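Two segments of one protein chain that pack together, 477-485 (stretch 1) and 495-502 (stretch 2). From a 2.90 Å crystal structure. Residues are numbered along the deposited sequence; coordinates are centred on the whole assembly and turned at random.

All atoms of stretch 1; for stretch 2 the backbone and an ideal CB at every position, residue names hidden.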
# COMPACT_ATOMS: atom_id res chain seq x y z
N ILE A 477 -31.15 42.49 1.64
CA ILE A 477 -32.53 42.10 1.38
C ILE A 477 -33.13 41.44 2.61
O ILE A 477 -32.71 40.35 3.00
CB ILE A 477 -32.64 41.14 0.18
CG1 ILE A 477 -32.12 41.81 -1.09
CG2 ILE A 477 -34.08 40.69 -0.01
CD1 ILE A 477 -32.31 40.99 -2.33
N GLY A 478 -34.11 42.10 3.22
CA GLY A 478 -34.73 41.59 4.42
C GLY A 478 -36.16 41.12 4.21
O GLY A 478 -37.07 41.94 4.08
N LEU A 479 -36.34 39.81 4.17
CA LEU A 479 -37.68 39.24 4.14
C LEU A 479 -38.24 39.20 5.55
O LEU A 479 -37.72 39.87 6.44
CB LEU A 479 -37.66 37.84 3.53
CG LEU A 479 -37.03 37.72 2.14
CD1 LEU A 479 -37.16 36.31 1.61
CD2 LEU A 479 -37.67 38.72 1.19
N ARG A 480 -39.29 38.42 5.77
CA ARG A 480 -39.87 38.30 7.10
C ARG A 480 -38.91 37.61 8.05
O ARG A 480 -38.62 36.42 7.91
CB ARG A 480 -41.20 37.55 7.05
CG ARG A 480 -41.86 37.39 8.41
CD ARG A 480 -43.25 36.79 8.28
NE ARG A 480 -43.24 35.56 7.50
CZ ARG A 480 -42.79 34.39 7.95
NH1 ARG A 480 -42.30 34.30 9.18
NH2 ARG A 480 -42.83 33.32 7.18
N THR A 481 -38.40 38.37 9.02
CA THR A 481 -37.43 37.84 9.97
C THR A 481 -38.11 37.16 11.15
O THR A 481 -39.34 37.20 11.28
CB THR A 481 -36.51 38.96 10.51
OG1 THR A 481 -37.30 39.94 11.19
CG2 THR A 481 -35.75 39.62 9.38
N PHE A 482 -37.32 36.53 12.00
CA PHE A 482 -37.84 35.83 13.17
C PHE A 482 -38.07 36.78 14.33
O PHE A 482 -39.11 36.73 14.98
CB PHE A 482 -36.90 34.70 13.59
CG PHE A 482 -37.37 33.93 14.79
CD1 PHE A 482 -38.23 32.86 14.64
CD2 PHE A 482 -36.96 34.28 16.07
CE1 PHE A 482 -38.68 32.15 15.74
CE2 PHE A 482 -37.40 33.57 17.17
CZ PHE A 482 -38.26 32.50 17.01
N SER A 483 -37.09 37.63 14.60
CA SER A 483 -37.19 38.58 15.70
C SER A 483 -37.09 40.01 15.20
O SER A 483 -36.77 40.25 14.03
CB SER A 483 -36.10 38.32 16.74
OG SER A 483 -34.86 38.87 16.33
N ALA A 484 -37.37 40.96 16.08
CA ALA A 484 -37.31 42.37 15.73
C ALA A 484 -35.86 42.83 15.57
O ALA A 484 -35.57 43.67 14.73
CB ALA A 484 -38.03 43.21 16.77
N MET A 485 -34.97 42.27 16.38
CA MET A 485 -33.57 42.68 16.37
C MET A 485 -32.85 42.20 15.11
O MET A 485 -31.99 42.90 14.57
CB MET A 485 -32.85 42.15 17.62
CG MET A 485 -31.36 42.44 17.64
SD MET A 485 -30.61 42.12 19.25
CE MET A 485 -31.22 40.46 19.58
N UNK A 495 -38.98 46.53 10.88
CA UNK A 495 -40.13 46.48 9.98
C UNK A 495 -40.32 45.12 9.32
O UNK A 495 -41.42 44.76 8.92
CB UNK A 495 -39.98 47.55 8.90
N UNK A 496 -39.23 44.35 9.20
CA UNK A 496 -39.30 43.04 8.56
C UNK A 496 -40.02 42.03 9.44
O UNK A 496 -40.56 41.04 8.94
CB UNK A 496 -37.89 42.53 8.23
N UNK A 497 -40.04 42.28 10.75
CA UNK A 497 -40.73 41.41 11.69
C UNK A 497 -42.24 41.46 11.47
O UNK A 497 -42.94 40.48 11.68
CB UNK A 497 -40.39 41.80 13.13
N UNK A 498 -42.72 42.62 11.03
CA UNK A 498 -44.15 42.87 10.91
C UNK A 498 -44.69 42.54 9.52
O UNK A 498 -45.86 42.78 9.23
CB UNK A 498 -44.45 44.33 11.24
N UNK A 499 -43.83 41.99 8.67
CA UNK A 499 -44.25 41.59 7.33
C UNK A 499 -45.24 40.44 7.38
O UNK A 499 -45.13 39.56 8.23
CB UNK A 499 -43.04 41.20 6.49
N UNK A 500 -46.23 40.46 6.47
CA UNK A 500 -47.27 39.43 6.40
C UNK A 500 -46.70 38.02 6.29
O UNK A 500 -45.65 37.83 5.67
CB UNK A 500 -48.19 39.70 5.21
N UNK A 501 -47.38 37.04 6.90
CA UNK A 501 -46.96 35.63 6.87
C UNK A 501 -46.88 35.08 5.45
O UNK A 501 -46.16 34.11 5.21
CB UNK A 501 -47.93 34.78 7.69
N UNK A 502 -47.61 35.70 4.53
CA UNK A 502 -47.56 35.32 3.13
C UNK A 502 -46.15 35.53 2.57
O UNK A 502 -45.55 36.58 2.79
CB UNK A 502 -48.58 36.12 2.32

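At position 495 the CA-to-CB bond points away from stretch 1, and nothing of that stretch lies within 5.5 Å of the ideal CB. The contact sets no demand here, and many side chains would do. The residue is Asp-495; its backbone O accepts a hydrogen bond from N of position 498 (3.3 Å).

Position 496 is the most constrained. Its CA-to-CB bond points toward stretch 1, and the ideal CB already sits 3.2 Å from Leu-479 O and 3.8 Å from Thr-481 CG2, with Gly-478 O at 4.3 Å. So tight an approach favours alanine, or no side chain at all, as in glycine. The residue is Ala-496, whose methyl touches Leu-479 O (CB to O, 3.2 Å) and packs on the Thr-481 methyl. Its carbonyl joins the two backbones: Thr-481 N donates a weak hydrogen bond to Ala-496 O (3.4 Å, 148°), and Arg-480 CA makes a CA-H...O contact with the same oxygen, also at 3.4 Å.

At position 497 the bond runs sideways, and the ideal CB lies 4.0 Å from Ser-483 O and 4.1 Å from both Ala-484 CA and Thr-481 OG1. Thr-481 OG1 already donates to Ser-483 O (2.9 Å), so the bend of stretch 1 is held together internally and presents mainly backbone. A long or flat side chain could lie along it; several types would suit. The residue is Tyr-497, with chi1 in t. Its ring runs alongside residues 482-484, with CD1 3.3 Å from Ser-483 C and 3.5 Å from Ala-484 N, while CE1 meets Phe-482 O edge-on at 3.0 Å.

Position 498 points away into space free of stretch 1, so a polar or charged residue is as acceptable as any; it is Glu-498.

Position 499 points toward stretch 1 again, its ideal CB 4.1 Å from Arg-480 CB. With aliphatic carbon nearby, a medium-sized hydrophobic residue such as leucine, isoleucine or methionine would suit. It is Leu-499, which reaches Leu-479 C (3.8 Å) and Gly-478 O (4.1 Å) through CD1. Its carbonyl O lies 3.3 Å from Arg-480 CD, at the edge of the guanidinium.

Positions 500 and 501 have CA-to-CB bonds pointing away, and phi values of -54° and -59° that admit proline without requiring it. Both are prolines. Pro-500 contributes its carbonyl O, 3.7 Å from Arg-480 CD; Pro-501 places CA 3.8 Å from Arg-480 NE.

Position 502 points away with no neighbour from stretch 1 near its ideal CB, leaving the choice open; it is Ser-502.

Stretch 2 495-502: DAYELPPS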
# COMPACT_ATOMS: atom_id res chain seq x y z
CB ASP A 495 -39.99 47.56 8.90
CG ASP A 495 -39.75 48.94 9.48
OD1 ASP A 495 -40.06 49.14 10.67
OD2 ASP A 495 -39.26 49.82 8.74
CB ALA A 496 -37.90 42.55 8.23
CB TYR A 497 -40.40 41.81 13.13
CG TYR A 497 -41.04 40.95 14.19
CD1 TYR A 497 -40.39 39.83 14.69
CD2 TYR A 497 -42.29 41.26 14.71
CE1 TYR A 497 -40.97 39.04 15.66
CE2 TYR A 497 -42.88 40.47 15.68
CZ TYR A 497 -42.21 39.36 16.15
OH TYR A 497 -42.79 38.57 17.11
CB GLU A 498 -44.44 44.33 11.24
CG GLU A 498 -43.60 44.87 12.39
CD GLU A 498 -43.50 46.38 12.36
OE1 GLU A 498 -44.09 47.01 11.46
OE2 GLU A 498 -42.81 46.95 13.24
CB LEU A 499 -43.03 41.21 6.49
CG LEU A 499 -42.20 42.39 5.97
CD1 LEU A 499 -40.94 41.90 5.29
CD2 LEU A 499 -43.04 43.23 5.02
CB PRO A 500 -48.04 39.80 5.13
CG PRO A 500 -47.83 41.26 4.98
CD PRO A 500 -46.44 41.52 5.46
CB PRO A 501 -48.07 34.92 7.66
CG PRO A 501 -48.64 35.98 8.54
CD PRO A 501 -48.58 37.24 7.73
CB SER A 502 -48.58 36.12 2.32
OG SER A 502 -48.52 35.77 0.94
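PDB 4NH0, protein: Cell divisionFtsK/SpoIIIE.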